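Local atomic coordinates of RNA-dependent RNA Polymerase (PDB entry 6TZ0), a protein that catalyses RNA-templated RNA synthesis for a cytoplasmic polyhedrosis virus, making plus strands by fully conservative transcription and minus strands when the genome is replicated. Residues Gly1135-His1140 with Ser1171-Ala1176; Leu1074-Ile1079 with Tyr1178-Tyr1183. All blocks are in the same frame, centred on the assembly; numbering follows the deposited sequence.

Contact 1 of 2, residues Gly1135-His1140 with Ser1171-Ala1176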
# COMPACT_ATOMS: atom_id res chain seq x y z
N GLY A 1135 -13.96 -2.18 -41.93
CA GLY A 1135 -13.79 -1.39 -40.73
C GLY A 1135 -14.61 -0.12 -40.73
O GLY A 1135 -14.39 0.74 -39.87
N ASN A 1136 -15.54 0.03 -41.68
CA ASN A 1136 -16.26 1.29 -41.82
C ASN A 1136 -17.39 1.42 -40.80
O ASN A 1136 -17.64 2.51 -40.29
CB ASN A 1136 -16.76 1.44 -43.26
CG ASN A 1136 -17.56 0.25 -43.75
OD1 ASN A 1136 -17.83 -0.69 -43.00
ND2 ASN A 1136 -17.95 0.29 -45.01
N VAL A 1137 -18.08 0.33 -40.49
CA VAL A 1137 -19.11 0.40 -39.46
C VAL A 1137 -18.47 0.17 -38.10
O VAL A 1137 -17.50 -0.57 -37.96
CB VAL A 1137 -20.26 -0.59 -39.74
CG1 VAL A 1137 -20.92 -0.28 -41.08
CG2 VAL A 1137 -19.80 -2.01 -39.70
N GLU A 1138 -19.01 0.85 -37.09
CA GLU A 1138 -18.50 0.80 -35.73
C GLU A 1138 -19.58 1.35 -34.81
O GLU A 1138 -20.38 2.19 -35.23
CB GLU A 1138 -17.19 1.60 -35.59
CG GLU A 1138 -17.31 3.08 -35.89
CD GLU A 1138 -15.97 3.79 -35.87
OE1 GLU A 1138 -14.94 3.12 -35.67
OE2 GLU A 1138 -15.96 5.03 -36.06
N TYR A 1139 -19.62 0.86 -33.58
CA TYR A 1139 -20.82 1.26 -32.85
C TYR A 1139 -20.56 1.84 -31.46
O TYR A 1139 -21.29 2.75 -31.06
CB TYR A 1139 -21.77 0.06 -32.76
CG TYR A 1139 -23.17 0.50 -32.48
CD1 TYR A 1139 -23.88 1.21 -33.43
CD2 TYR A 1139 -23.79 0.20 -31.27
CE1 TYR A 1139 -25.15 1.63 -33.19
CE2 TYR A 1139 -25.07 0.61 -31.03
CZ TYR A 1139 -25.75 1.33 -32.00
OH TYR A 1139 -27.03 1.74 -31.77
N HIS A 1140 -19.56 1.34 -30.73
CA HIS A 1140 -18.98 1.97 -29.54
C HIS A 1140 -19.99 2.14 -28.40
O HIS A 1140 -20.44 3.24 -28.08
CB HIS A 1140 -18.34 3.32 -29.88
CG HIS A 1140 -17.11 3.22 -30.72
ND1 HIS A 1140 -17.16 3.21 -32.10
CD2 HIS A 1140 -15.80 3.15 -30.39
CE1 HIS A 1140 -15.93 3.13 -32.58
NE2 HIS A 1140 -15.09 3.09 -31.56
N SER A 1171 -23.84 -7.98 -45.59
CA SER A 1171 -22.41 -7.86 -45.39
C SER A 1171 -21.97 -8.88 -44.36
O SER A 1171 -22.77 -9.40 -43.58
CB SER A 1171 -22.02 -6.45 -44.96
OG SER A 1171 -20.63 -6.37 -44.72
N THR A 1172 -20.66 -9.14 -44.34
CA THR A 1172 -20.08 -10.12 -43.44
C THR A 1172 -20.09 -9.68 -41.98
O THR A 1172 -19.92 -10.52 -41.09
CB THR A 1172 -18.64 -10.43 -43.86
OG1 THR A 1172 -18.10 -11.46 -43.03
CG2 THR A 1172 -17.77 -9.19 -43.77
N GLN A 1173 -20.31 -8.40 -41.72
CA GLN A 1173 -20.37 -7.85 -40.38
C GLN A 1173 -21.76 -7.36 -40.02
O GLN A 1173 -21.91 -6.48 -39.17
CB GLN A 1173 -19.33 -6.75 -40.24
CG GLN A 1173 -19.45 -5.70 -41.31
CD GLN A 1173 -18.30 -4.73 -41.29
OE1 GLN A 1173 -17.45 -4.79 -40.41
NE2 GLN A 1173 -18.26 -3.83 -42.26
N CYS A 1174 -22.79 -7.91 -40.66
CA CYS A 1174 -24.17 -7.61 -40.29
C CYS A 1174 -24.63 -8.43 -39.10
O CYS A 1174 -25.43 -7.93 -38.30
CB CYS A 1174 -25.11 -7.86 -41.46
SG CYS A 1174 -24.98 -6.69 -42.81
N ARG A 1175 -24.13 -9.66 -38.96
CA ARG A 1175 -24.68 -10.58 -37.97
C ARG A 1175 -24.37 -10.13 -36.55
O ARG A 1175 -25.28 -10.01 -35.72
CB ARG A 1175 -24.13 -11.99 -38.23
CG ARG A 1175 -24.72 -13.09 -37.36
CD ARG A 1175 -24.22 -14.45 -37.82
NE ARG A 1175 -24.82 -15.55 -37.06
CZ ARG A 1175 -24.27 -16.10 -35.97
NH1 ARG A 1175 -23.10 -15.67 -35.52
NH2 ARG A 1175 -24.89 -17.09 -35.35
N ALA A 1176 -23.10 -9.83 -36.27
CA ALA A 1176 -22.70 -9.34 -34.96
C ALA A 1176 -23.28 -7.97 -34.65
O ALA A 1176 -23.63 -7.69 -33.50
CB ALA A 1176 -21.18 -9.29 -34.88
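The type I beta turn S1171-C1174, which leads into helix 1174-1188, meets the loop that follows helix 1118-1132 through one long side chain, Q1173. Its carboxamide reaches over to N1136 and V1137, with the chain extended beyond CG. NE2 of Q1173 gives a weak hydrogen bond to OD1 of N1136, 3.3 Å long and well bent at the hydrogen (123°). The two amide planes are 26° apart, with OD1 displaced to one side of the Q1173 plane. OD1 of N1136 also takes a weak bond from the backbone N of V1137 at 2.7 Å, and the oxygen is thereby shared between its own loop and the turn. With chi1 at 53°, CG of N1136 sits between its backbone N and carbonyl carbon, which brings OD1 back to N of V1137.

Both partners belong to the C-terminal region of the polymerase, away from the nucleotide and magnesium sites. Within the turn, N of C1174 bonds to O of S1171 at 3.3 Å, and Q1173 occupies its third position. The apolar share falls to V1137, whose CG2 sits over the face of the Q1173 carboxamide, 3.5 Å from CD of Q1173. V1137 is buried and also touches Y1209 and V1210 of helix 1204-1211, while Q1173 rests on D1075 and I1079 of helix 1074-1080.

Contact 2 of 2, residues Leu1074-Ile1079 with Tyr1178-Tyr1183; sequences LDVASI and YNIFSY
Apolar packing carries the whole of this contact, and it converges on a single methyl group: CD1 of I1180 lies 3.7 Å from CD1 of I1079 and 3.8 Å from CG1 of V1076. I1180 points at the opposing helix with its chain stretched out, chi2 172°, which places CD1 at the far end. I1079 reaches out from the other helix, and the two isoleucine chains run roughly antiparallel and meet at their CD1 methyls. V1076 offers CG1, set anti to its backbone N at chi1 174°, and its side chain runs at a slant to that of I1180. All three residues are buried. V1076 and I1079 are three positions apart on one face of their helix, with the end of I1180 touching both.

The elements joined are the short helix 1074-1080 and the long helix 1174-1188, a helix-helix packing within the C-terminal region of the polymerase. The long helix extends the contact beyond these residues, since A1176 also touches V1076 and L1177 touches I1079.

The two serine hydroxyls bond within their own helices. OG of S1078 turns back to O of D1075 at 2.9 Å, and OG of S1182 does the same to O of N1179 at 2.8 Å, each hydroxyl standing above the carbonyl plane. O of N1179 is gripped twice, because N of Y1183 bonds to it as well, from the same face.

Aromatic side chains tie the long helix to other neighbours: F1181 stacks on Y1022, while OH of Y1178 bonds to O of Y1168.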
# COMPACT_ATOMS: atom_id res chain seq x y z
N LEU A 1074 -13.89 -11.58 -32.56
CA LEU A 1074 -13.16 -10.59 -33.33
C LEU A 1074 -14.11 -9.59 -33.98
O LEU A 1074 -13.88 -8.38 -33.94
CB LEU A 1074 -12.30 -11.32 -34.38
CG LEU A 1074 -11.14 -10.62 -35.09
CD1 LEU A 1074 -10.08 -11.66 -35.40
CD2 LEU A 1074 -11.58 -9.96 -36.37
N ASP A 1075 -15.22 -10.09 -34.54
CA ASP A 1075 -16.10 -9.24 -35.33
C ASP A 1075 -17.00 -8.39 -34.43
O ASP A 1075 -17.45 -7.31 -34.83
CB ASP A 1075 -16.92 -10.10 -36.28
CG ASP A 1075 -17.65 -9.29 -37.33
OD1 ASP A 1075 -16.98 -8.78 -38.25
OD2 ASP A 1075 -18.88 -9.18 -37.26
N VAL A 1076 -17.28 -8.86 -33.21
CA VAL A 1076 -18.04 -8.05 -32.26
C VAL A 1076 -17.17 -6.94 -31.70
O VAL A 1076 -17.49 -5.75 -31.81
CB VAL A 1076 -18.60 -8.92 -31.12
CG1 VAL A 1076 -19.25 -8.05 -30.07
CG2 VAL A 1076 -19.58 -9.92 -31.64
N ALA A 1077 -16.03 -7.33 -31.12
CA ALA A 1077 -15.18 -6.38 -30.41
C ALA A 1077 -14.46 -5.45 -31.37
O ALA A 1077 -13.94 -4.42 -30.94
CB ALA A 1077 -14.18 -7.13 -29.53
N SER A 1078 -14.42 -5.80 -32.65
CA SER A 1078 -13.87 -4.89 -33.65
C SER A 1078 -14.74 -3.65 -33.80
O SER A 1078 -14.29 -2.53 -33.58
CB SER A 1078 -13.73 -5.60 -34.98
OG SER A 1078 -15.01 -5.89 -35.52
N ILE A 1079 -16.01 -3.85 -34.18
CA ILE A 1079 -16.87 -2.71 -34.39
C ILE A 1079 -17.31 -2.10 -33.06
O ILE A 1079 -17.77 -0.95 -33.03
CB ILE A 1079 -18.06 -3.10 -35.30
CG1 ILE A 1079 -18.97 -4.16 -34.67
CG2 ILE A 1079 -17.56 -3.61 -36.63
CD1 ILE A 1079 -20.24 -3.60 -34.09
N TYR A 1178 -26.17 -6.72 -35.76
CA TYR A 1178 -27.59 -6.86 -35.42
C TYR A 1178 -27.76 -7.55 -34.07
O TYR A 1178 -28.73 -7.27 -33.35
CB TYR A 1178 -28.32 -7.64 -36.50
CG TYR A 1178 -28.33 -7.02 -37.88
CD1 TYR A 1178 -28.09 -5.66 -38.07
CD2 TYR A 1178 -28.55 -7.80 -39.01
CE1 TYR A 1178 -28.08 -5.11 -39.34
CE2 TYR A 1178 -28.54 -7.26 -40.27
CZ TYR A 1178 -28.30 -5.92 -40.43
OH TYR A 1178 -28.30 -5.37 -41.69
N ASN A 1179 -26.83 -8.44 -33.71
CA ASN A 1179 -26.84 -9.04 -32.38
C ASN A 1179 -26.60 -7.99 -31.30
O ASN A 1179 -27.22 -8.04 -30.24
CB ASN A 1179 -25.79 -10.14 -32.28
CG ASN A 1179 -26.15 -11.37 -33.05
OD1 ASN A 1179 -27.31 -11.76 -33.11
ND2 ASN A 1179 -25.16 -12.01 -33.64
N ILE A 1180 -25.71 -7.04 -31.57
CA ILE A 1180 -25.48 -5.94 -30.64
C ILE A 1180 -26.70 -5.05 -30.53
O ILE A 1180 -27.07 -4.61 -29.43
CB ILE A 1180 -24.22 -5.16 -31.06
CG1 ILE A 1180 -22.97 -5.98 -30.72
CG2 ILE A 1180 -24.15 -3.78 -30.45
CD1 ILE A 1180 -21.71 -5.41 -31.25
N PHE A 1181 -27.36 -4.78 -31.67
CA PHE A 1181 -28.62 -4.02 -31.68
C PHE A 1181 -29.67 -4.66 -30.77
O PHE A 1181 -30.22 -4.01 -29.87
CB PHE A 1181 -29.19 -3.94 -33.09
CG PHE A 1181 -28.47 -2.99 -34.00
CD1 PHE A 1181 -27.48 -2.15 -33.53
CD2 PHE A 1181 -28.84 -2.92 -35.33
CE1 PHE A 1181 -26.85 -1.28 -34.38
CE2 PHE A 1181 -28.21 -2.05 -36.18
CZ PHE A 1181 -27.22 -1.22 -35.70
N SER A 1182 -29.91 -5.95 -30.98
CA SER A 1182 -30.90 -6.68 -30.18
C SER A 1182 -30.50 -6.77 -28.71
O SER A 1182 -31.34 -6.59 -27.83
CB SER A 1182 -31.10 -8.06 -30.78
OG SER A 1182 -29.90 -8.80 -30.71
N TYR A 1183 -29.21 -6.98 -28.44
CA TYR A 1183 -28.74 -7.16 -27.06
C TYR A 1183 -28.87 -5.88 -26.25
O TYR A 1183 -29.39 -5.89 -25.13
CB TYR A 1183 -27.29 -7.63 -27.10
CG TYR A 1183 -26.62 -7.79 -25.76
CD1 TYR A 1183 -26.96 -8.83 -24.91
CD2 TYR A 1183 -25.60 -6.93 -25.37
CE1 TYR A 1183 -26.34 -8.98 -23.70
CE2 TYR A 1183 -24.98 -7.08 -24.16
CZ TYR A 1183 -25.35 -8.11 -23.34
OH TYR A 1183 -24.72 -8.26 -22.13

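Contacts 1 and 2 sit side by side, their centres about 7 Å apart, and both involve the same stretch of chain around helix 1174-1188: contact 1 uses the turn leading into it, contact 2 the helix proper. Both segments of contact 1 fall within the 98 residues that separate the two segments of contact 2. The loop 1135-1140 also meets helix 1074-1080 directly, through a probable hydrogen bond from N of Y1139 to O of I1079 at 2.7 Å. A second bridge is aromatic, with CE1 of Y1139 3.6 Å from CE1 of F1181. All four segments fall in the C-terminal region, away from the magnesium-binding aspartates D547, D680 and D681.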